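Local coordinates for ESX-5 secretion system protein EccC5 (Mycobacterium tuberculosis, PDB 6J18) that serves as an ATP-binding motor component of the ESX-5 type VII secretion system, which exports EsxN and a number of PE_PGRS and PPE proteins, at residues M114-A128 with L150-A162. Residues are numbered along the deposited sequence; the frame is centred on the assembly and turned at random.
Sequences MSEIGRLYAPGASSA and LTALGSDYVERFA
Y157 reaches across to the end of helix 106-120 and lies between P123 and L153. This is part of the C-terminal FtsK/SpoIIIE-type P-loop ATPase domain of EccC5: the helix that starts within the predicted ATP-binding residues runs out here, and strands 122-123 and 158-162 both pair in parallel with strand 137-143.

P123 CA sits over one face in a CH-pi contact, 3.7 Å from the centre of the Y157 ring and 18° off its normal. L153 CD2 covers the opposite face, displaced toward the rim. L153 also turns its two methyls to the helix: CD1 lies 3.9 Å from M114 CB, while CD2 packs 3.7 Å from G118 CA. The L153 and I117 side chains cross at about a right angle. One helical turn before G118, M114 bends at chi3 (80°) and lays its CE methyl against A152 CB, and M114 also touches I207 of strand 203-208.

Hydrogen bonds grip the chain beyond the helix. Y157 OH donates to Y121 O at 2.5 Å, a short bond near the ring plane that ties the tyrosine to the first residue that departs from helical geometry. Further on, A125 N donates to D156 O (3.0 Å), approaching from above the carbonyl plane.

E159 then holds the beta turn A125-A128 with both carboxylate oxygens. Its CG stands anti to the backbone N (chi1 178°), and the bend at chi2 brings the carboxylate to S126. S126 N meets OE1 of E159 at 2.7 Å in a nearly straight bond, while S126 OG gives its proton to E159 OE2 at 2.8 Å, each oxygen being met on its syn side, both somewhat out of the carboxylate plane.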
ATOM      1  N   MET A 114      -2.189  -7.444   2.664  1.00 18.43           N
ATOM      2  CA  MET A 114      -1.446  -8.562   2.092  1.00 20.23           C
ATOM      3  C   MET A 114      -2.306  -9.823   2.025  1.00 20.85           C
ATOM      4  O   MET A 114      -2.263 -10.559   1.039  1.00 21.12           O
ATOM      5  CB  MET A 114      -0.173  -8.827   2.895  1.00 21.14           C
ATOM      6  CG  MET A 114       0.901  -7.771   2.678  1.00 20.79           C
ATOM      7  SD  MET A 114       2.330  -7.950   3.757  1.00 23.44           S
ATOM      8  CE  MET A 114       3.235  -9.240   2.907  1.00 22.97           C
ATOM      9  N   SER A 115      -3.092 -10.063   3.070  1.00 20.56           N
ATOM     10  CA  SER A 115      -4.019 -11.189   3.072  1.00 21.71           C
ATOM     11  C   SER A 115      -5.005 -11.071   1.910  1.00 20.60           C
ATOM     12  O   SER A 115      -5.324 -12.061   1.250  1.00 20.36           O
ATOM     13  CB  SER A 115      -4.771 -11.263   4.403  1.00 22.59           C
ATOM     14  OG  SER A 115      -5.631 -12.387   4.437  1.00 23.46           O
ATOM     15  N   GLU A 116      -5.469  -9.852   1.659  1.00 19.69           N
ATOM     16  CA  GLU A 116      -6.391  -9.584   0.563  1.00 19.89           C
ATOM     17  C   GLU A 116      -5.737  -9.822  -0.794  1.00 19.99           C
ATOM     18  O   GLU A 116      -6.381 -10.307  -1.724  1.00 20.88           O
ATOM     19  CB  GLU A 116      -6.916  -8.151   0.650  1.00 19.78           C
ATOM     20  CG  GLU A 116      -8.130  -7.988   1.549  1.00 20.36           C
ATOM     21  CD  GLU A 116      -9.334  -8.755   1.038  1.00 22.70           C
ATOM     22  OE1 GLU A 116      -9.490  -9.940   1.405  1.00 24.76           O
ATOM     23  OE2 GLU A 116     -10.121  -8.175   0.261  1.00 21.09           O
ATOM     24  N   ILE A 117      -4.459  -9.471  -0.903  1.00 19.96           N
ATOM     25  CA  ILE A 117      -3.704  -9.721  -2.124  1.00 22.55           C
ATOM     26  C   ILE A 117      -3.677 -11.219  -2.423  1.00 22.34           C
ATOM     27  O   ILE A 117      -3.857 -11.639  -3.568  1.00 23.59           O
ATOM     28  CB  ILE A 117      -2.264  -9.176  -2.018  1.00 22.19           C
ATOM     29  CG1 ILE A 117      -2.271  -7.645  -2.029  1.00 21.36           C
ATOM     30  CG2 ILE A 117      -1.400  -9.703  -3.152  1.00 22.97           C
ATOM     31  CD1 ILE A 117      -0.912  -7.029  -1.774  1.00 21.64           C
ATOM     32  N   GLY A 118      -3.477 -12.019  -1.381  1.00 21.13           N
ATOM     33  CA  GLY A 118      -3.462 -13.464  -1.517  1.00 22.48           C
ATOM     34  C   GLY A 118      -4.803 -14.030  -1.948  1.00 24.82           C
ATOM     35  O   GLY A 118      -4.862 -15.053  -2.631  1.00 26.78           O
ATOM     36  N   ARG A 119      -5.882 -13.362  -1.551  1.00 23.08           N
ATOM     37  CA  ARG A 119      -7.229 -13.804  -1.902  1.00 23.67           C
ATOM     38  C   ARG A 119      -7.590 -13.460  -3.345  1.00 24.85           C
ATOM     39  O   ARG A 119      -8.165 -14.278  -4.065  1.00 25.01           O
ATOM     40  CB  ARG A 119      -8.263 -13.183  -0.956  1.00 22.81           C
ATOM     41  CG  ARG A 119      -9.709 -13.440  -1.374  1.00 26.12           C
ATOM     42  CD  ARG A 119     -10.710 -12.933  -0.347  1.00 26.13           C
ATOM     43  NE  ARG A 119     -10.894 -11.484  -0.410  1.00 25.53           N
ATOM     44  CZ  ARG A 119     -11.769 -10.875  -1.205  1.00 27.86           C
ATOM     45  NH1 ARG A 119     -12.541 -11.588  -2.017  1.00 28.40           N
ATOM     46  NH2 ARG A 119     -11.871  -9.553  -1.193  1.00 25.63           N
ATOM     47  N   LEU A 120      -7.241 -12.250  -3.766  1.00 24.41           N
ATOM     48  CA  LEU A 120      -7.732 -11.702  -5.026  1.00 24.02           C
ATOM     49  C   LEU A 120      -6.816 -11.958  -6.219  1.00 24.04           C
ATOM     50  O   LEU A 120      -7.257 -11.908  -7.367  1.00 23.97           O
ATOM     51  CB  LEU A 120      -7.959 -10.201  -4.870  1.00 23.52           C
ATOM     52  CG  LEU A 120      -9.037  -9.835  -3.851  1.00 24.08           C
ATOM     53  CD1 LEU A 120      -8.869  -8.400  -3.412  1.00 22.88           C
ATOM     54  CD2 LEU A 120     -10.425 -10.063  -4.435  1.00 24.22           C
ATOM     55  N   TYR A 121      -5.544 -12.229  -5.950  1.00 23.53           N
ATOM     56  CA  TYR A 121      -4.569 -12.399  -7.020  1.00 24.85           C
ATOM     57  C   TYR A 121      -3.940 -13.785  -7.034  1.00 24.71           C
ATOM     58  O   TYR A 121      -3.761 -14.408  -5.988  1.00 20.62           O
ATOM     59  CB  TYR A 121      -3.451 -11.365  -6.898  1.00 23.87           C
ATOM     60  CG  TYR A 121      -3.865  -9.925  -7.089  1.00 25.01           C
ATOM     61  CD1 TYR A 121      -4.369  -9.181  -6.030  1.00 25.04           C
ATOM     62  CD2 TYR A 121      -3.724  -9.299  -8.323  1.00 24.29           C
ATOM     63  CE1 TYR A 121      -4.736  -7.860  -6.197  1.00 24.78           C
ATOM     64  CE2 TYR A 121      -4.088  -7.978  -8.499  1.00 24.53           C
ATOM     65  CZ  TYR A 121      -4.593  -7.264  -7.431  1.00 24.83           C
ATOM     66  OH  TYR A 121      -4.958  -5.948  -7.597  1.00 25.06           O
ATOM     67  N   ALA A 122      -3.594 -14.251  -8.228  1.00 24.13           N
ATOM     68  CA  ALA A 122      -2.762 -15.436  -8.372  1.00 25.91           C
ATOM     69  C   ALA A 122      -1.339 -15.086  -7.943  1.00 24.31           C
ATOM     70  O   ALA A 122      -0.910 -13.944  -8.106  1.00 23.47           O
ATOM     71  CB  ALA A 122      -2.790 -15.943  -9.807  1.00 26.48           C
ATOM     72  N   PRO A 123      -0.608 -16.060  -7.380  1.00 24.29           N
ATOM     73  CA  PRO A 123       0.778 -15.818  -6.954  1.00 22.43           C
ATOM     74  C   PRO A 123       1.680 -15.404  -8.118  1.00 23.85           C
ATOM     75  O   PRO A 123       1.710 -16.084  -9.144  1.00 24.50           O
ATOM     76  CB  PRO A 123       1.206 -17.170  -6.372  1.00 22.11           C
ATOM     77  CG  PRO A 123       0.285 -18.167  -6.996  1.00 25.31           C
ATOM     78  CD  PRO A 123      -1.023 -17.451  -7.129  1.00 24.85           C
ATOM     79  N   GLY A 124       2.408 -14.304  -7.952  1.00 23.34           N
ATOM     80  CA  GLY A 124       3.158 -13.719  -9.049  1.00 22.97           C
ATOM     81  C   GLY A 124       4.663 -13.619  -8.877  1.00 23.75           C
ATOM     82  O   GLY A 124       5.330 -12.950  -9.666  1.00 22.86           O
ATOM     83  N   ALA A 125       5.209 -14.273  -7.854  1.00 24.91           N
ATOM     84  CA  ALA A 125       6.659 -14.347  -7.702  1.00 24.99           C
ATOM     85  C   ALA A 125       7.242 -15.178  -8.840  1.00 25.88           C
ATOM     86  O   ALA A 125       6.540 -15.991  -9.433  1.00 25.37           O
ATOM     87  CB  ALA A 125       7.036 -14.937  -6.354  1.00 25.93           C
ATOM     88  N   SER A 126       8.524 -14.977  -9.136  1.00 26.29           N
ATOM     89  CA  SER A 126       9.158 -15.586 -10.309  1.00 29.64           C
ATOM     90  C   SER A 126       9.031 -17.109 -10.368  1.00 30.92           C
ATOM     91  O   SER A 126       8.886 -17.682 -11.449  1.00 32.35           O
ATOM     92  CB  SER A 126      10.637 -15.199 -10.362  1.00 33.25           C
ATOM     93  OG  SER A 126      10.790 -13.821 -10.655  1.00 35.74           O
ATOM     94  N   SER A 127       9.078 -17.759  -9.210  1.00 30.13           N
ATOM     95  CA  SER A 127       9.036 -19.217  -9.156  1.00 31.10           C
ATOM     96  C   SER A 127       7.610 -19.764  -9.076  1.00 30.74           C
ATOM     97  O   SER A 127       7.406 -20.978  -9.059  1.00 32.41           O
ATOM     98  CB  SER A 127       9.852 -19.723  -7.967  1.00 29.54           C
ATOM     99  OG  SER A 127       9.373 -19.175  -6.751  1.00 31.88           O
ATOM    100  N   ALA A 128       6.627 -18.869  -9.027  1.00 26.98           N
ATOM    101  CA  ALA A 128       5.228 -19.280  -8.972  1.00 25.34           C
ATOM    102  C   ALA A 128       4.783 -19.829 -10.327  1.00 26.60           C
ATOM    103  O   ALA A 128       5.363 -19.480 -11.352  1.00 26.14           O
ATOM    104  CB  ALA A 128       4.346 -18.108  -8.544  1.00 22.52           C
ATOM    105  N   LEU A 150       6.781 -11.061   7.214  1.00 31.07           N
ATOM    106  CA  LEU A 150       7.490 -12.032   6.383  1.00 35.31           C
ATOM    107  C   LEU A 150       6.642 -13.234   5.986  1.00 36.49           C
ATOM    108  O   LEU A 150       6.922 -13.895   4.987  1.00 38.84           O
ATOM    109  CB  LEU A 150       8.749 -12.529   7.100  1.00 39.20           C
ATOM    110  CG  LEU A 150      10.055 -11.732   7.019  1.00 42.70           C
ATOM    111  CD1 LEU A 150       9.824 -10.227   6.980  1.00 43.69           C
ATOM    112  CD2 LEU A 150      10.962 -12.109   8.185  1.00 44.53           C
ATOM    113  N   THR A 151       5.608 -13.520   6.768  1.00 36.94           N
ATOM    114  CA  THR A 151       4.823 -14.728   6.550  1.00 38.61           C
ATOM    115  C   THR A 151       3.343 -14.445   6.319  1.00 36.42           C
ATOM    116  O   THR A 151       2.526 -15.366   6.328  1.00 38.79           O
ATOM    117  CB  THR A 151       4.955 -15.694   7.738  1.00 41.80           C
ATOM    118  OG1 THR A 151       4.369 -15.102   8.905  1.00 42.51           O
ATOM    119  CG2 THR A 151       6.417 -15.985   8.008  1.00 43.14           C
ATOM    120  N   ALA A 152       2.997 -13.178   6.116  1.00 31.79           N
ATOM    121  CA  ALA A 152       1.626 -12.819   5.770  1.00 30.20           C
ATOM    122  C   ALA A 152       1.269 -13.425   4.417  1.00 27.54           C
ATOM    123  O   ALA A 152       0.123 -13.799   4.170  1.00 28.47           O
ATOM    124  CB  ALA A 152       1.451 -11.309   5.748  1.00 29.48           C
ATOM    125  N   LEU A 153       2.270 -13.514   3.545  1.00 25.46           N
ATOM    126  CA  LEU A 153       2.131 -14.177   2.254  1.00 23.60           C
ATOM    127  C   LEU A 153       3.310 -15.113   2.029  1.00 24.63           C
ATOM    128  O   LEU A 153       4.414 -14.854   2.505  1.00 25.13           O
ATOM    129  CB  LEU A 153       2.044 -13.155   1.121  1.00 22.30           C
ATOM    130  CG  LEU A 153       0.736 -12.374   1.008  1.00 21.80           C
ATOM    131  CD1 LEU A 153       0.879 -11.241   0.008  1.00 20.94           C
ATOM    132  CD2 LEU A 153      -0.399 -13.306   0.611  1.00 22.47           C
ATOM    133  N   GLY A 154       3.076 -16.199   1.299  1.00 25.28           N
ATOM    134  CA  GLY A 154       4.123 -17.166   1.027  1.00 25.33           C
ATOM    135  C   GLY A 154       5.144 -16.647   0.033  1.00 25.67           C
ATOM    136  O   GLY A 154       5.015 -15.537  -0.484  1.00 25.08           O
ATOM    137  N   SER A 155       6.161 -17.458  -0.244  1.00 25.08           N
ATOM    138  CA  SER A 155       7.210 -17.071  -1.180  1.00 25.33           C
ATOM    139  C   SER A 155       6.733 -17.152  -2.628  1.00 24.57           C
ATOM    140  O   SER A 155       7.483 -16.840  -3.552  1.00 24.87           O
ATOM    141  CB  SER A 155       8.452 -17.945  -0.985  1.00 27.31           C
ATOM    142  OG  SER A 155       8.127 -19.322  -1.061  1.00 27.35           O
ATOM    143  N   ASP A 156       5.486 -17.569  -2.826  1.00 23.33           N
ATOM    144  CA  ASP A 156       4.902 -17.570  -4.161  1.00 24.28           C
ATOM    145  C   ASP A 156       4.360 -16.187  -4.509  1.00 23.38           C
ATOM    146  O   ASP A 156       4.034 -15.912  -5.663  1.00 21.04           O
ATOM    147  CB  ASP A 156       3.799 -18.626  -4.277  1.00 24.65           C
ATOM    148  CG  ASP A 156       2.793 -18.554  -3.145  1.00 26.17           C
ATOM    149  OD1 ASP A 156       3.072 -17.877  -2.133  1.00 25.82           O
ATOM    150  OD2 ASP A 156       1.723 -19.188  -3.265  1.00 25.05           O
ATOM    151  N   TYR A 157       4.274 -15.320  -3.503  1.00 23.07           N
ATOM    152  CA  TYR A 157       3.862 -13.933  -3.702  1.00 23.15           C
ATOM    153  C   TYR A 157       5.030 -12.979  -3.498  1.00 23.65           C
ATOM    154  O   TYR A 157       5.210 -12.025  -4.258  1.00 23.88           O
ATOM    155  CB  TYR A 157       2.726 -13.556  -2.748  1.00 22.52           C
ATOM    156  CG  TYR A 157       1.373 -14.088  -3.151  1.00 21.84           C
ATOM    157  CD1 TYR A 157       0.560 -13.381  -4.027  1.00 21.37           C
ATOM    158  CD2 TYR A 157       0.907 -15.297  -2.655  1.00 22.85           C
ATOM    159  CE1 TYR A 157      -0.681 -13.864  -4.397  1.00 23.60           C
ATOM    160  CE2 TYR A 157      -0.329 -15.790  -3.019  1.00 24.27           C
ATOM    161  CZ  TYR A 157      -1.119 -15.071  -3.890  1.00 23.54           C
ATOM    162  OH  TYR A 157      -2.351 -15.562  -4.254  1.00 24.26           O
ATOM    163  N   VAL A 158       5.817 -13.239  -2.459  1.00 22.96           N
ATOM    164  CA  VAL A 158       6.922 -12.360  -2.097  1.00 23.58           C
ATOM    165  C   VAL A 158       8.150 -12.630  -2.953  1.00 24.33           C
ATOM    166  O   VAL A 158       8.870 -13.605  -2.737  1.00 25.86           O
ATOM    167  CB  VAL A 158       7.297 -12.509  -0.613  1.00 23.42           C
ATOM    168  CG1 VAL A 158       8.425 -11.553  -0.253  1.00 23.42           C
ATOM    169  CG2 VAL A 158       6.082 -12.257   0.265  1.00 23.86           C
ATOM    170  N   GLU A 159       8.379 -11.758  -3.928  1.00 25.27           N
ATOM    171  CA  GLU A 159       9.540 -11.861  -4.800  1.00 26.94           C
ATOM    172  C   GLU A 159      10.816 -11.552  -4.030  1.00 29.04           C
ATOM    173  O   GLU A 159      11.773 -12.327  -4.050  1.00 30.22           O
ATOM    174  CB  GLU A 159       9.400 -10.910  -5.990  1.00 26.86           C
ATOM    175  CG  GLU A 159      10.586 -10.890  -6.944  1.00 29.76           C
ATOM    176  CD  GLU A 159      10.691 -12.147  -7.788  1.00 33.48           C
ATOM    177  OE1 GLU A 159       9.780 -13.000  -7.717  1.00 33.75           O
ATOM    178  OE2 GLU A 159      11.684 -12.278  -8.533  1.00 36.13           O
ATOM    179  N   ARG A 160      10.823 -10.403  -3.361  1.00 28.34           N
ATOM    180  CA  ARG A 160      11.971  -9.979  -2.570  0.55 30.16           C
ATOM    181  C   ARG A 160      11.523  -9.307  -1.279  1.00 28.84           C
ATOM    182  O   ARG A 160      10.514  -8.604  -1.249  1.00 28.50           O
ATOM    183  CB  ARG A 160      12.859  -9.023  -3.373  0.55 32.05           C
ATOM    184  CG  ARG A 160      13.594  -9.666  -4.541  0.55 35.11           C
ATOM    185  CD  ARG A 160      14.808 -10.456  -4.073  0.55 37.24           C
ATOM    186  NE  ARG A 160      16.039  -9.679  -4.180  0.55 38.71           N
ATOM    187  CZ  ARG A 160      16.637  -9.076  -3.158  0.55 39.37           C
ATOM    188  NH1 ARG A 160      16.117  -9.156  -1.941  0.55 38.60           N
ATOM    189  NH2 ARG A 160      17.756  -8.391  -3.353  0.55 39.62           N
ATOM    190  N   PHE A 161      12.272  -9.535  -0.207  1.00 29.29           N
ATOM    191  CA  PHE A 161      12.030  -8.817   1.038  1.00 29.66           C
ATOM    192  C   PHE A 161      13.363  -8.356   1.615  1.00 29.85           C
ATOM    193  O   PHE A 161      14.395  -8.994   1.401  1.00 29.85           O
ATOM    194  CB  PHE A 161      11.254  -9.673   2.049  1.00 30.13           C
ATOM    195  CG  PHE A 161      11.948 -10.945   2.444  1.00 34.11           C
ATOM    196  CD1 PHE A 161      12.807 -10.974   3.531  1.00 35.00           C
ATOM    197  CD2 PHE A 161      11.716 -12.120   1.748  1.00 35.70           C
ATOM    198  CE1 PHE A 161      13.439 -12.144   3.903  1.00 37.18           C
ATOM    199  CE2 PHE A 161      12.344 -13.294   2.117  1.00 37.16           C
ATOM    200  CZ  PHE A 161      13.207 -13.307   3.195  1.00 37.87           C
ATOM    201  N   ALA A 162      13.339  -7.233   2.325  1.00 28.35           N
ATOM    202  CA  ALA A 162      14.559  -6.643   2.861  1.00 28.82           C
ATOM    203  C   ALA A 162      14.354  -6.169   4.293  1.00 29.94           C
ATOM    204  O   ALA A 162      13.336  -5.556   4.615  1.00 27.70           O
ATOM    205  CB  ALA A 162      15.017  -5.493   1.981  1.00 28.90           C
TER